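Long-range contacts in o-succinylbenzoate synthase (Synechococcus elongatus, PDB 2OZT), which catalyses the dehydration of 2-succinyl-6-hydroxy-2,4-cyclohexadiene-1-carboxylate to 2-succinylbenzoate, a step on the route to phylloquinone, using a divalent metal cation: residues Trp137-Met142 and Leu164-Asn169; Val195-Pro200 and Asp221-Ser226. One frame throughout, in Å; residues are numbered along the deposited sequence.

How the contacts relate
Going along the chain from the N-terminal part, strand 134-138 runs into 137-142, helix 144-157 follows, and contact 1 closes the excursion where 164-169 comes back alongside as the neighbouring parallel strand. The chain then passes through helix 174-187 to strand 192-196, where contact 2 opens. It closes after helix 204-213 and strand 218-220, when 221-226 meets 195-200. The two loops therefore lie in series, neither nesting nor crossing. They are joined through the sheet, since strands 163-167 and 192-196 are neighbours, with a probable hydrogen bond from Glu196 N to Leu166 O (2.7 Å). Both reach the same sodium ion, contact 1 through Asp167 and contact 2 through Asp221 and Glu222.

Contact 1 (Trp137-Met142 and Leu164-Asn169). With NA (sodium ion), chain D; PO4 (phosphate ion), chain B.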
loop_
_atom_site.group_PDB
_atom_site.type_symbol
_atom_site.label_atom_id
_atom_site.label_comp_id
_atom_site.label_asym_id
_atom_site.label_seq_id
_atom_site.Cartn_x
_atom_site.Cartn_y
_atom_site.Cartn_z
ATOM N N TRP A 137 -14.725 2.127 -1.871
ATOM C CA TRP A 137 -15.396 3.321 -2.392
ATOM C C TRP A 137 -14.940 4.539 -1.598
ATOM O O TRP A 137 -14.853 4.488 -0.365
ATOM C CB TRP A 137 -16.914 3.143 -2.224
ATOM C CG TRP A 137 -17.762 4.322 -2.702
ATOM C CD1 TRP A 137 -17.578 5.056 -3.840
ATOM C CD2 TRP A 137 -18.909 4.857 -2.045
ATOM N NE1 TRP A 137 -18.548 6.045 -3.920
ATOM C CE2 TRP A 137 -19.363 5.946 -2.827
ATOM C CE3 TRP A 137 -19.594 4.534 -0.860
ATOM C CZ2 TRP A 137 -20.498 6.713 -2.478
ATOM C CZ3 TRP A 137 -20.718 5.321 -0.504
ATOM C CH2 TRP A 137 -21.152 6.395 -1.320
ATOM N N LYS A 138 -14.640 5.615 -2.311
ATOM C CA LYS A 138 -14.203 6.870 -1.706
ATOM C C LYS A 138 -15.383 7.614 -1.138
ATOM O O LYS A 138 -16.381 7.839 -1.841
ATOM C CB LYS A 138 -13.511 7.718 -2.787
ATOM C CG LYS A 138 -12.760 8.918 -2.268
ATOM C CD LYS A 138 -12.093 9.665 -3.417
ATOM C CE LYS A 138 -11.104 10.686 -2.893
ATOM N NZ LYS A 138 -10.430 11.333 -4.073
ATOM N N VAL A 139 -15.261 7.954 0.152
ATOM C CA VAL A 139 -16.268 8.763 0.856
ATOM C C VAL A 139 -15.615 10.010 1.457
ATOM O O VAL A 139 -14.393 10.220 1.393
ATOM C CB VAL A 139 -17.039 7.958 1.915
ATOM C CG1 VAL A 139 -17.807 6.822 1.279
ATOM C CG2 VAL A 139 -16.053 7.359 2.940
ATOM N N GLY A 140 -16.465 10.873 2.014
ATOM C CA GLY A 140 -15.979 12.181 2.485
ATOM C C GLY A 140 -15.826 13.217 1.392
ATOM O O GLY A 140 -15.150 14.243 1.613
ATOM N N VAL A 141 -16.447 12.964 0.236
ATOM C CA VAL A 141 -16.383 13.892 -0.911
ATOM C C VAL A 141 -17.664 14.703 -1.024
ATOM O O VAL A 141 -17.594 15.919 -1.236
ATOM C CB VAL A 141 -16.130 13.104 -2.220
ATOM C CG1 VAL A 141 -16.239 14.017 -3.462
ATOM C CG2 VAL A 141 -14.761 12.412 -2.180
HETATM N N MSE A 142 -18.811 14.028 -0.947
HETATM C CA MSE A 142 -20.119 14.716 -0.970
HETATM C C MSE A 142 -20.592 14.844 0.470
HETATM O O MSE A 142 -19.875 14.461 1.391
HETATM C CB MSE A 142 -21.140 13.924 -1.785
HETATM C CG MSE A 142 -20.647 13.510 -3.174
HETATM SE SE MSE A 142 -22.045 12.649 -4.115
HETATM C CE MSE A 142 -22.793 11.582 -2.709
ATOM N N LEU A 164 -17.262 -4.570 0.976
ATOM C CA LEU A 164 -17.076 -3.165 0.649
ATOM C C LEU A 164 -16.291 -2.445 1.750
ATOM O O LEU A 164 -16.607 -2.595 2.936
ATOM C CB LEU A 164 -18.483 -2.544 0.497
ATOM C CG LEU A 164 -18.454 -1.063 0.208
ATOM C CD1 LEU A 164 -17.740 -0.727 -1.130
ATOM C CD2 LEU A 164 -19.924 -0.581 0.254
ATOM N N ARG A 165 -15.241 -1.741 1.340
ATOM C CA ARG A 165 -14.431 -0.874 2.206
ATOM C C ARG A 165 -14.814 0.564 1.920
ATOM O O ARG A 165 -15.047 0.909 0.743
ATOM C CB ARG A 165 -12.931 -1.101 1.879
ATOM C CG ARG A 165 -12.443 -2.536 2.081
ATOM C CD ARG A 165 -11.166 -2.782 1.333
ATOM N NE ARG A 165 -10.791 -4.181 1.544
ATOM C CZ ARG A 165 -9.654 -4.734 1.079
ATOM N NH1 ARG A 165 -8.777 -4.014 0.372
ATOM N NH2 ARG A 165 -9.418 -6.030 1.331
ATOM N N LEU A 166 -14.920 1.393 2.957
ATOM C CA LEU A 166 -15.237 2.807 2.742
ATOM C C LEU A 166 -14.002 3.625 3.076
ATOM O O LEU A 166 -13.562 3.597 4.227
ATOM C CB LEU A 166 -16.383 3.243 3.642
ATOM C CG LEU A 166 -17.649 2.420 3.466
ATOM C CD1 LEU A 166 -18.715 2.901 4.500
ATOM C CD2 LEU A 166 -18.158 2.487 2.044
ATOM N N ASP A 167 -13.462 4.380 2.131
ATOM C CA ASP A 167 -12.228 5.094 2.384
ATOM C C ASP A 167 -12.482 6.585 2.514
ATOM O O ASP A 167 -12.756 7.248 1.513
ATOM C CB ASP A 167 -11.245 4.810 1.244
ATOM C CG ASP A 167 -9.833 5.247 1.565
ATOM O OD1 ASP A 167 -9.561 5.842 2.654
ATOM O OD2 ASP A 167 -8.906 5.001 0.738
ATOM N N ALA A 168 -12.333 7.092 3.738
ATOM C CA ALA A 168 -12.497 8.511 3.955
ATOM C C ALA A 168 -11.235 9.337 3.743
ATOM O O ALA A 168 -11.310 10.592 3.681
ATOM C CB ALA A 168 -13.049 8.753 5.346
ATOM N N ASN A 169 -10.061 8.692 3.670
ATOM C CA ASN A 169 -8.802 9.413 3.470
ATOM C C ASN A 169 -8.601 10.557 4.444
ATOM O O ASN A 169 -8.024 11.593 4.106
ATOM C CB ASN A 169 -8.655 9.899 2.024
ATOM C CG ASN A 169 -8.655 8.761 1.051
ATOM O OD1 ASN A 169 -9.637 8.535 0.349
ATOM N ND2 ASN A 169 -7.554 8.015 1.025
HETATM NA NA NA D . -7.150 5.917 3.413
HETATM P P PO4 B . -11.528 -9.336 1.857
HETATM O O1 PO4 B . -10.998 -9.662 0.496
HETATM O O2 PO4 B . -10.746 -8.159 2.327
HETATM O O3 PO4 B . -13.000 -8.949 1.706
HETATM O O4 PO4 B . -11.515 -10.352 2.985
HETATM O O HOH W 1 -11.869 10.398 0.419
#
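Trp137 and Leu166 meet because their first torsions swing them together: Trp137 CG is anti to the backbone N (chi1 179°), while Leu166 CG is anti to its carbonyl carbon (chi1 -57°). Leu166 CD2 sits at the edge of the indole, near its plane, 3.8 Å from Trp137 CE3. One face of that ring carries Val139 CG1, offset toward the rim. Val139 CG2, the other branch, comes within 4.1 Å of Ala168 CB. The backbones pair as parallel strands, with Trp137 N bonded to Arg165 O, Asp167 N to Trp137 O, and Val139 N to Asp167 O. Lys138, predicted to be the proton donor, extends from the same face of the sheet as Asp167. Asp167 OD1 binds the sodium at 2.5 Å. Asn169 N donates to Asp167 OD1 at 3.1 Å, an Asx turn; Lys136 pairs with OD2. A water links Val139 O (2.7 Å) to Asn169 OD1 (2.9 Å), and Asn169 ND2 is hydrogen-bonded to Glu222. Arg165 NH2 donates to O2 of a phosphate probably from the crystallisation liquor (2.7 Å) and to Ala295 O, and NE makes a salt bridge with Glu193. A leucine in place of Arg165 would probably leave Glu193 and Ala295 O without their mates. Trp137 and Leu164 pack on helix 144-157 through Ile150 and Leu151, completing a beta-alpha-beta unit whose second strand neighbours strand 192-196.

Contact 2 (Val195-Pro200 and Asp221-Ser226); sequences VEQPLP and DESVVS. With NA (sodium ion), chain D.
The Gln197 amide and the Glu222 carboxylate are turned 78° apart, and Glu222 OE1 meets Gln197 CG at 3.2 Å. At the NE2 end of the amide two partners lie in its plane: Ser223 OG and Leu199 O, each 2.9 Å from Gln197 NE2. At the other end Gln197 OE1 takes two donors, Asp221 N at 2.8 Å, almost in line with the C=O bond, and Ser223 N at 3.1 Å, from above the plane. Four bonds thus fix the rotation of the amide, and the bend at chi2 of Gln197 turns it into the type I turn Asp221-Val224. The carboxylates of Glu196 and Asp221 are turned 50° from each other, with Glu196 OE2 only 2.9 Å from Asp221 OD2. Both are acceptors, so this is proximity without a bond, and the sodium bound to Asp221 OD2 probably offsets part of the repulsion. The sodium is held by Asp221 OD2 and Glu222 OE1, each at 2.7 Å, together with Asp167. Glu196 binds magnesium but does not ligate this sodium. Asp221 OD1 pairs with Lys245, predicted to be the proton acceptor, and Asn169 donates to Glu222 OE2. Acidic ligands at the C-terminal ends of successive barrel strands, here Asp167, Glu196 and Asp221, are the metal-site signature of the enolase superfamily, to which the mandelate racemase/muconate lactonizing enzymes belong.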
loop_
_atom_site.group_PDB
_atom_site.type_symbol
_atom_site.label_atom_id
_atom_site.label_comp_id
_atom_site.label_asym_id
_atom_site.label_seq_id
_atom_site.Cartn_x
_atom_site.Cartn_y
_atom_site.Cartn_z
ATOM N N VAL A 195 -14.225 0.911 7.703
ATOM C CA VAL A 195 -14.047 2.296 7.306
ATOM C C VAL A 195 -12.543 2.597 7.412
ATOM O O VAL A 195 -11.939 2.396 8.459
ATOM C CB VAL A 195 -14.894 3.279 8.184
ATOM C CG1 VAL A 195 -14.582 4.696 7.785
ATOM C CG2 VAL A 195 -16.400 2.985 8.077
ATOM N N GLU A 196 -11.985 3.084 6.326
ATOM C CA GLU A 196 -10.551 3.345 6.254
ATOM C C GLU A 196 -10.235 4.803 6.552
ATOM O O GLU A 196 -10.844 5.700 5.942
ATOM C CB GLU A 196 -10.024 2.975 4.868
ATOM C CG GLU A 196 -8.515 3.027 4.727
ATOM C CD GLU A 196 -8.093 2.453 3.390
ATOM O OE1 GLU A 196 -8.966 1.966 2.664
ATOM O OE2 GLU A 196 -6.884 2.450 3.091
ATOM N N GLN A 197 -9.383 5.035 7.562
ATOM C CA GLN A 197 -8.895 6.387 7.897
ATOM C C GLN A 197 -10.029 7.432 8.041
ATOM O O GLN A 197 -10.078 8.399 7.293
ATOM C CB GLN A 197 -7.778 6.833 6.931
ATOM C CG GLN A 197 -6.895 7.937 7.530
ATOM C CD GLN A 197 -5.906 7.420 8.535
ATOM O OE1 GLN A 197 -5.252 6.378 8.314
ATOM N NE2 GLN A 197 -5.762 8.113 9.666
ATOM N N PRO A 198 -10.912 7.216 9.019
ATOM C CA PRO A 198 -11.998 8.201 9.112
ATOM C C PRO A 198 -11.510 9.587 9.494
ATOM O O PRO A 198 -12.109 10.590 9.046
ATOM C CB PRO A 198 -12.914 7.614 10.182
ATOM C CG PRO A 198 -12.059 6.709 11.003
ATOM C CD PRO A 198 -11.090 6.109 9.963
ATOM N N LEU A 199 -10.424 9.669 10.246
ATOM C CA LEU A 199 -9.903 10.971 10.719
ATOM C C LEU A 199 -8.478 11.120 10.250
ATOM O O LEU A 199 -7.822 10.104 10.001
ATOM C CB LEU A 199 -9.962 11.055 12.258
ATOM C CG LEU A 199 -11.331 10.867 12.932
ATOM C CD1 LEU A 199 -11.149 10.836 14.439
ATOM C CD2 LEU A 199 -12.230 12.013 12.506
ATOM N N PRO A 200 -7.981 12.358 10.176
ATOM C CA PRO A 200 -6.575 12.548 9.789
ATOM C C PRO A 200 -5.657 11.998 10.871
ATOM O O PRO A 200 -6.035 11.855 12.017
ATOM C CB PRO A 200 -6.424 14.069 9.636
ATOM C CG PRO A 200 -7.586 14.675 10.367
ATOM C CD PRO A 200 -8.690 13.628 10.452
ATOM N N ASP A 221 -4.464 3.831 7.420
ATOM C CA ASP A 221 -3.779 3.853 6.109
ATOM C C ASP A 221 -2.768 4.984 6.166
ATOM O O ASP A 221 -1.581 4.727 6.357
ATOM C CB ASP A 221 -4.821 4.006 4.989
ATOM C CG ASP A 221 -4.219 4.037 3.602
ATOM O OD1 ASP A 221 -3.086 3.529 3.379
ATOM O OD2 ASP A 221 -4.880 4.571 2.675
ATOM N N GLU A 222 -3.207 6.227 6.008
ATOM C CA GLU A 222 -2.301 7.362 6.135
ATOM C C GLU A 222 -1.572 7.346 7.463
ATOM O O GLU A 222 -0.413 7.807 7.548
ATOM C CB GLU A 222 -3.096 8.671 5.972
ATOM C CG GLU A 222 -3.555 8.988 4.522
ATOM C CD GLU A 222 -4.886 8.384 4.075
ATOM O OE1 GLU A 222 -5.411 7.471 4.741
ATOM O OE2 GLU A 222 -5.407 8.806 2.983
ATOM N N SER A 223 -2.194 6.770 8.495
ATOM C CA SER A 223 -1.558 6.700 9.800
ATOM C C SER A 223 -0.412 5.703 9.902
ATOM O O SER A 223 0.384 5.789 10.869
ATOM C CB SER A 223 -2.583 6.342 10.888
ATOM O OG SER A 223 -3.438 7.449 11.212
ATOM N N VAL A 224 -0.380 4.733 8.977
ATOM C CA VAL A 224 0.625 3.668 9.054
ATOM C C VAL A 224 1.422 3.524 7.759
ATOM O O VAL A 224 1.038 2.814 6.850
ATOM C CB VAL A 224 0.062 2.308 9.557
ATOM C CG1 VAL A 224 -0.318 2.407 11.063
ATOM C CG2 VAL A 224 -1.155 1.831 8.756
ATOM N N VAL A 225 2.523 4.241 7.696
ATOM C CA VAL A 225 3.422 4.177 6.542
ATOM C C VAL A 225 4.630 3.282 6.875
ATOM O O VAL A 225 4.894 2.265 6.207
ATOM C CB VAL A 225 3.832 5.599 6.132
ATOM C CG1 VAL A 225 4.870 5.563 4.978
ATOM C CG2 VAL A 225 2.564 6.414 5.738
ATOM N N SER A 226 5.328 3.635 7.939
ATOM C CA SER A 226 6.563 2.942 8.326
ATOM C C SER A 226 6.346 1.871 9.383
ATOM O O SER A 226 5.317 1.863 10.095
ATOM C CB SER A 226 7.558 3.961 8.893
ATOM O OG SER A 226 7.057 4.457 10.142
HETATM NA NA NA D . -7.150 5.917 3.413
#